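Local coordinates for protein sorting nexin-3 (Saccharomyces cerevisiae, PDB 1OCS) that binds phosphatidylinositol 3-phosphate and, as part of the retrieval machinery, helps return late Golgi membrane proteins from the prevacuolar compartment by binding the cytosolic tails of some of them, at residues Leu36-His41 with Ile62-Asn67. Sequence-based numbering, arbitrary orientation.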
loop_
_atom_site.group_PDB
_atom_site.type_symbol
_atom_site.label_atom_id
_atom_site.label_comp_id
_atom_site.label_asym_id
_atom_site.label_seq_id
_atom_site.Cartn_x
_atom_site.Cartn_y
_atom_site.Cartn_z
ATOM N N LEU A 36 10.264 0.967 -10.945
ATOM C CA LEU A 36 8.984 0.824 -10.278
ATOM C C LEU A 36 8.560 2.217 -9.849
ATOM O O LEU A 36 9.286 2.908 -9.130
ATOM C CB LEU A 36 9.066 -0.108 -9.059
ATOM C CG LEU A 36 7.700 -0.346 -8.386
ATOM C CD1 LEU A 36 7.646 -1.735 -7.745
ATOM C CD2 LEU A 36 7.443 0.747 -7.347
ATOM N N GLU A 37 7.397 2.632 -10.329
ATOM C CA GLU A 37 6.831 3.927 -9.991
ATOM C C GLU A 37 5.597 3.605 -9.163
ATOM O O GLU A 37 4.850 2.686 -9.490
ATOM C CB GLU A 37 6.399 4.671 -11.261
ATOM C CG GLU A 37 7.505 4.859 -12.285
ATOM C CD GLU A 37 6.964 5.101 -13.682
ATOM O OE1 GLU A 37 7.775 5.178 -14.626
ATOM O OE2 GLU A 37 5.727 5.211 -13.835
ATOM N N ILE A 38 5.379 4.340 -8.084
ATOM C CA ILE A 38 4.199 4.080 -7.283
ATOM C C ILE A 38 3.763 5.315 -6.532
ATOM O O ILE A 38 4.586 6.130 -6.093
ATOM C CB ILE A 38 4.425 2.917 -6.289
ATOM C CG1 ILE A 38 3.081 2.477 -5.702
ATOM C CG2 ILE A 38 5.388 3.340 -5.185
ATOM C CD1 ILE A 38 3.107 1.074 -5.105
ATOM N N GLU A 39 2.451 5.451 -6.400
ATOM C CA GLU A 39 1.873 6.580 -5.706
ATOM C C GLU A 39 0.573 6.170 -5.030
ATOM O O GLU A 39 -0.158 5.312 -5.528
ATOM C CB GLU A 39 1.607 7.717 -6.701
ATOM C CG GLU A 39 0.904 8.924 -6.098
ATOM C CD GLU A 39 0.707 10.054 -7.100
ATOM O OE1 GLU A 39 0.118 11.093 -6.720
ATOM O OE2 GLU A 39 1.145 9.902 -8.263
ATOM N N VAL A 40 0.311 6.772 -3.876
ATOM C CA VAL A 40 -0.915 6.526 -3.133
ATOM C C VAL A 40 -1.624 7.870 -3.164
ATOM O O VAL A 40 -1.063 8.880 -2.750
ATOM C CB VAL A 40 -0.627 6.120 -1.672
ATOM C CG1 VAL A 40 -1.944 5.887 -0.923
ATOM C CG2 VAL A 40 0.227 4.855 -1.646
ATOM N N HIS A 41 -2.845 7.889 -3.678
ATOM C CA HIS A 41 -3.589 9.132 -3.778
ATOM C C HIS A 41 -5.075 8.830 -3.944
ATOM O O HIS A 41 -5.531 7.728 -3.645
ATOM C CB HIS A 41 -3.080 9.922 -4.990
ATOM C CG HIS A 41 -3.498 9.337 -6.302
ATOM N ND1 HIS A 41 -3.366 7.995 -6.591
ATOM C CD2 HIS A 41 -4.081 9.899 -7.386
ATOM C CE1 HIS A 41 -3.856 7.755 -7.794
ATOM N NE2 HIS A 41 -4.296 8.895 -8.297
ATOM N N ILE A 62 -3.845 2.995 -5.139
ATOM C CA ILE A 62 -2.424 2.788 -5.334
ATOM C C ILE A 62 -2.261 2.582 -6.837
ATOM O O ILE A 62 -2.913 1.721 -7.429
ATOM C CB ILE A 62 -1.900 1.527 -4.614
ATOM C CG1 ILE A 62 -2.116 1.644 -3.101
ATOM C CG2 ILE A 62 -0.405 1.360 -4.904
ATOM C CD1 ILE A 62 -1.575 0.458 -2.318
ATOM N N ILE A 63 -1.430 3.403 -7.463
ATOM C CA ILE A 63 -1.180 3.261 -8.888
ATOM C C ILE A 63 0.301 2.943 -9.020
ATOM O O ILE A 63 1.152 3.652 -8.475
ATOM C CB ILE A 63 -1.543 4.545 -9.678
ATOM C CG1 ILE A 63 -1.148 4.365 -11.147
ATOM C CG2 ILE A 63 -0.884 5.761 -9.055
ATOM C CD1 ILE A 63 -1.355 5.602 -12.003
ATOM N N CYS A 64 0.601 1.864 -9.734
ATOM C CA CYS A 64 1.971 1.410 -9.908
ATOM C C CYS A 64 2.278 1.009 -11.348
ATOM O O CYS A 64 1.437 0.427 -12.034
ATOM C CB CYS A 64 2.217 0.215 -8.972
ATOM S SG CYS A 64 3.856 -0.572 -9.066
ATOM N N ARG A 65 3.482 1.346 -11.800
ATOM C CA ARG A 65 3.958 0.984 -13.136
ATOM C C ARG A 65 5.310 0.347 -12.908
ATOM O O ARG A 65 6.131 0.887 -12.170
ATOM C CB ARG A 65 4.155 2.205 -14.032
ATOM C CG ARG A 65 2.932 2.652 -14.793
ATOM C CD ARG A 65 3.355 3.139 -16.183
ATOM N NE ARG A 65 4.532 4.005 -16.113
ATOM C CZ ARG A 65 5.125 4.551 -17.170
ATOM N NH1 ARG A 65 6.195 5.324 -17.008
ATOM N NH2 ARG A 65 4.644 4.330 -18.388
ATOM N N THR A 66 5.564 -0.789 -13.539
ATOM C CA THR A 66 6.844 -1.441 -13.333
ATOM C C THR A 66 7.152 -2.441 -14.435
ATOM O O THR A 66 6.267 -2.811 -15.209
ATOM C CB THR A 66 6.850 -2.185 -11.968
ATOM O OG1 THR A 66 8.161 -2.688 -11.691
ATOM C CG2 THR A 66 5.874 -3.361 -12.000
ATOM N N ASN A 67 8.416 -2.854 -14.512
ATOM C CA ASN A 67 8.838 -3.867 -15.472
ATOM C C ASN A 67 9.623 -4.947 -14.710
ATOM O O ASN A 67 10.305 -5.776 -15.314
ATOM C CB ASN A 67 9.703 -3.252 -16.582
ATOM C CG ASN A 67 11.059 -2.798 -16.086
ATOM O OD1 ASN A 67 11.285 -2.671 -14.881
ATOM N ND2 ASN A 67 11.972 -2.537 -17.021
#
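Glu37 and Arg65 form a hydrogen-bonded pair between two strands that run antiparallel, 175° apart; their backbone bonds are Glu37 N to Arg65 O at 2.8 Å and Arg65 N back to Glu37 O, and Glu39 and Ile63 repeat the exchange. The side chains of Glu37 and Arg65 lie alongside each other, pointing the same way. Arg65, bent at chi2 and chi3, grips the carboxylate side-on in a two-nitrogen salt bridge: NE meets Glu37 OE2 at 2.8 Å, close to the guanidinium plane, while NH1 reaches the syn lone pair of Glu37 OE1 at 2.9 Å. The carboxylate and guanidinium planes are 40° apart, and NE sits well out of the carboxylate plane. A leucine in place of Arg65 would probably leave the Glu37 carboxylate without its paired charge and freer to turn. On the same face, Ile63 CG2 packs 3.9 Å from Glu39 CB and touches His41 CE1 obliquely.

This is the first hairpin of the PX-domain sheet, whose third strand, 75-81, flanks 57-66. The other face turns to the helices. There Ile38 CG1, anti to the backbone N (chi1 -167°), comes 3.7 Å from Ile62 CG2, and Ile38 CD1 lies 3.5 Å from the same methyl. Leu36 CG rests 3.9 Å from Cys64 SG. Met135 of helix 121-139 covers Ile38 and Val40, and Ile155 of helix 149-156 packs on Ile38 and Cys64.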